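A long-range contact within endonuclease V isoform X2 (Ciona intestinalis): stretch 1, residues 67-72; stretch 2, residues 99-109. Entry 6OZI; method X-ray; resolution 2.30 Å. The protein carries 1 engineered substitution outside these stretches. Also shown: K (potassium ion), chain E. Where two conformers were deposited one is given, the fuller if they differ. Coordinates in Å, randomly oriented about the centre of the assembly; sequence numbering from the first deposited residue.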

# COMPACT_ATOMS: atom_id res chain seq x y z
N GLN A 67 4.90 -12.74 -17.87
CA GLN A 67 3.70 -12.15 -18.44
C GLN A 67 3.86 -12.01 -19.95
O GLN A 67 4.84 -11.41 -20.43
CB GLN A 67 3.42 -10.79 -17.81
CG GLN A 67 2.07 -10.19 -18.18
CD GLN A 67 1.88 -8.82 -17.57
OE1 GLN A 67 1.80 -8.67 -16.35
NE2 GLN A 67 1.81 -7.79 -18.43
N VAL A 68 2.94 -12.60 -20.71
CA VAL A 68 2.94 -12.49 -22.16
C VAL A 68 1.70 -11.78 -22.69
O VAL A 68 1.68 -11.41 -23.87
CB VAL A 68 3.09 -13.86 -22.85
CG1 VAL A 68 4.46 -14.46 -22.56
CG2 VAL A 68 1.99 -14.81 -22.39
N TYR A 69 0.67 -11.57 -21.86
CA TYR A 69 -0.51 -10.84 -22.30
C TYR A 69 -1.09 -10.06 -21.14
O TYR A 69 -1.12 -10.55 -20.01
CB TYR A 69 -1.57 -11.79 -22.88
CG TYR A 69 -2.88 -11.14 -23.29
CD1 TYR A 69 -3.92 -10.97 -22.37
CD2 TYR A 69 -3.09 -10.71 -24.60
CE1 TYR A 69 -5.12 -10.40 -22.75
CE2 TYR A 69 -4.28 -10.13 -24.97
CZ TYR A 69 -5.30 -9.98 -24.05
OH TYR A 69 -6.49 -9.40 -24.44
N MET A 70 -1.56 -8.85 -21.42
CA MET A 70 -2.27 -8.06 -20.43
C MET A 70 -3.26 -7.15 -21.14
O MET A 70 -2.96 -6.61 -22.21
CB MET A 70 -1.31 -7.23 -19.57
CG MET A 70 -1.98 -6.48 -18.41
SD MET A 70 -2.62 -4.85 -18.87
CE MET A 70 -1.13 -3.87 -18.73
N ASN A 71 -4.45 -6.99 -20.55
CA ASN A 71 -5.40 -6.01 -21.04
C ASN A 71 -6.28 -5.56 -19.87
O ASN A 71 -6.64 -6.37 -19.02
CB ASN A 71 -6.26 -6.56 -22.18
CG ASN A 71 -7.23 -5.52 -22.73
OD1 ASN A 71 -6.85 -4.66 -23.53
ND2 ASN A 71 -8.49 -5.60 -22.31
N THR A 72 -6.60 -4.26 -19.85
CA THR A 72 -7.53 -3.70 -18.88
C THR A 72 -8.68 -3.04 -19.63
O THR A 72 -8.50 -2.55 -20.74
CB THR A 72 -6.87 -2.67 -17.95
OG1 THR A 72 -6.39 -1.56 -18.73
CG2 THR A 72 -5.71 -3.28 -17.19
N GLN A 99 -13.26 -12.98 -24.47
CA GLN A 99 -13.53 -12.83 -25.89
C GLN A 99 -12.48 -11.96 -26.56
O GLN A 99 -12.03 -12.24 -27.69
CB GLN A 99 -14.94 -12.27 -26.08
CG GLN A 99 -15.19 -11.58 -27.40
CD GLN A 99 -16.66 -11.23 -27.59
OE1 GLN A 99 -17.30 -10.63 -26.72
NE2 GLN A 99 -17.20 -11.57 -28.76
N LEU A 100 -12.07 -10.87 -25.89
CA LEU A 100 -11.00 -10.03 -26.42
C LEU A 100 -9.69 -10.81 -26.56
O LEU A 100 -9.01 -10.71 -27.58
CB LEU A 100 -10.82 -8.81 -25.52
CG LEU A 100 -9.82 -7.75 -25.95
CD1 LEU A 100 -10.07 -7.33 -27.38
CD2 LEU A 100 -9.97 -6.57 -25.03
N LEU A 101 -9.32 -11.58 -25.54
CA LEU A 101 -8.11 -12.39 -25.61
C LEU A 101 -8.17 -13.37 -26.77
O LEU A 101 -7.21 -13.51 -27.54
CB LEU A 101 -7.89 -13.13 -24.29
CG LEU A 101 -6.83 -14.23 -24.26
CD1 LEU A 101 -5.44 -13.67 -24.51
CD2 LEU A 101 -6.88 -14.97 -22.94
N LYS A 102 -9.31 -14.06 -26.93
CA LYS A 102 -9.44 -15.03 -28.01
C LYS A 102 -9.36 -14.36 -29.38
O LYS A 102 -8.83 -14.95 -30.33
CB LYS A 102 -10.75 -15.81 -27.89
CG LYS A 102 -10.79 -16.78 -26.71
CD LYS A 102 -12.10 -17.57 -26.66
CE LYS A 102 -12.00 -18.74 -25.70
NZ LYS A 102 -13.27 -19.50 -25.53
N ALA A 103 -9.85 -13.12 -29.51
CA ALA A 103 -9.77 -12.46 -30.80
C ALA A 103 -8.37 -11.90 -31.07
O ALA A 103 -7.91 -11.92 -32.21
CB ALA A 103 -10.81 -11.34 -30.89
N LYS A 104 -7.70 -11.42 -30.03
CA LYS A 104 -6.39 -10.78 -30.18
C LYS A 104 -5.27 -11.81 -30.28
O LYS A 104 -4.48 -11.81 -31.23
CB LYS A 104 -6.14 -9.84 -29.00
CG LYS A 104 -5.90 -8.40 -29.37
CD LYS A 104 -5.32 -7.61 -28.21
CE LYS A 104 -4.01 -6.94 -28.61
NZ LYS A 104 -3.70 -5.72 -27.81
N LYS A 105 -5.18 -12.69 -29.28
CA LYS A 105 -4.10 -13.66 -29.18
C LYS A 105 -4.69 -15.04 -28.91
O LYS A 105 -4.52 -15.60 -27.83
CB LYS A 105 -3.14 -13.27 -28.06
CG LYS A 105 -2.39 -11.95 -28.27
CD LYS A 105 -1.38 -12.02 -29.40
CE LYS A 105 -0.85 -10.63 -29.72
NZ LYS A 105 0.28 -10.68 -30.69
N PRO A 106 -5.38 -15.62 -29.90
CA PRO A 106 -6.02 -16.92 -29.65
C PRO A 106 -5.03 -18.01 -29.30
O PRO A 106 -5.36 -18.92 -28.53
CB PRO A 106 -6.73 -17.22 -30.98
CG PRO A 106 -5.97 -16.45 -32.00
CD PRO A 106 -5.51 -15.19 -31.30
N ASN A 107 -3.81 -17.92 -29.83
CA ASN A 107 -2.77 -18.90 -29.55
C ASN A 107 -2.11 -18.70 -28.20
O ASN A 107 -1.25 -19.51 -27.83
CB ASN A 107 -1.74 -18.86 -30.67
CG ASN A 107 -2.33 -19.26 -32.01
OD1 ASN A 107 -3.25 -20.09 -32.08
ND2 ASN A 107 -1.83 -18.67 -33.09
N LEU A 108 -2.45 -17.64 -27.47
CA LEU A 108 -2.00 -17.43 -26.10
C LEU A 108 -3.07 -17.77 -25.08
O LEU A 108 -2.87 -17.54 -23.89
CB LEU A 108 -1.55 -15.98 -25.88
CG LEU A 108 -0.30 -15.48 -26.60
CD1 LEU A 108 -0.03 -14.01 -26.23
CD2 LEU A 108 0.90 -16.34 -26.24
N GLU A 109 -4.20 -18.31 -25.53
CA GLU A 109 -5.26 -18.67 -24.59
C GLU A 109 -4.72 -19.71 -23.62
O GLU A 109 -4.13 -20.71 -24.05
CB GLU A 109 -6.49 -19.21 -25.32
CG GLU A 109 -7.65 -19.49 -24.36
CD GLU A 109 -8.84 -20.19 -25.00
OE1 GLU A 109 -8.87 -20.37 -26.24
OE2 GLU A 109 -9.74 -20.61 -24.23
K K E . -7.49 -1.91 -23.24
O HOH W 1 -10.32 -3.20 -23.37
O HOH W 2 -6.66 0.08 -21.60
O HOH W 3 -4.64 -2.37 -21.88

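This is a small, largely apolar contact in which one tyrosine on a β-strand lies among the side chains of a helix end and the turn that follows it, with no hydrogen bond or salt bridge passing between the two stretches.

The strand, residues 67-72, runs at 134° to the N-to-C direction of the helix, and the two axes come no closer than 10.2 Å. That spacing is too wide for backbone to meet backbone, so the contact is made chiefly by side chains, and it buries 338 Å² in all. The helix ends with a bond from Lys105 N to Leu101 O (2.8 Å). Lys105 itself leaves helical phi/psi, and a short 3-10 segment, 106-108, follows; Leu108 N donates to Lys105 O (2.9 Å), a bond that closes the turn. The consequence is that Leu108 returns to the strand, its CA 7.8 Å from Tyr69 CA, while farther along Leu101 CA lies 8.3 Å from Asn71 CA.

Tyr69 is the centre of the contact and loses 115 Å² to the second stretch. The CA-to-CB bond of Tyr69 points toward the second stretch, and with chi1 in t the side chain reaches out until Tyr69 OH lies 3.6 Å from Leu101 CA. Leu101 points sideways from its CA, yet its end bends nearer and sets CD1 over one face of the ring, 3.5 Å from the centroid of Tyr69 and only 2° off the ring normal. This is a nearly ideal CH-π contact: a weakly polarised methyl group meets the electron-rich face of an aromatic ring, and dispersion adds to the attraction. A branched aliphatic side chain suits the position because it offers a methyl group without any polar atom that would need a partner.

The lysines contribute carbon rather than charge. Lys104 CD approaches the ring edge, 4.2 Å from Tyr69 CE2, and Lys105 CG lies 3.9 Å from Tyr69 CD2. Lysine can serve in this way where it is exposed because its methylenes pack against an apolar surface while the ammonium group remains free to reach solvent; the end of Lys105 indeed leads away from the strand.

Leu108 extends the apolar patch along the strand. Its CD1 lies 4.3 Å from Tyr69 CB and 3.9 Å from Val68 O, and its CD2 is 4.3 Å from Val68 CG2. The two contacts between carbons, with Tyr69 CB and Val68 CG2, are loose van der Waals contacts, with Val68 exposed; the one at Val68 O sets a methyl group against a backbone carbonyl.

At the other end, Asn71 joins the packing to a polar site. Its ND2 lies 3.2 Å from Leu100 CD2, a close approach but not a hydrogen bond, since a methyl carbon cannot accept one. The amide finds its polar partners elsewhere: ND2 donates to water 1 (3.2 Å), and OD1 binds the potassium ion, K, at 2.8 Å. Thr72 O also binds K at 2.8 Å. Potassium favours such neutral oxygen ligands, and waters 1, 2 and 3 add to its shell at 2.7 to 3.2 Å from K to each water O.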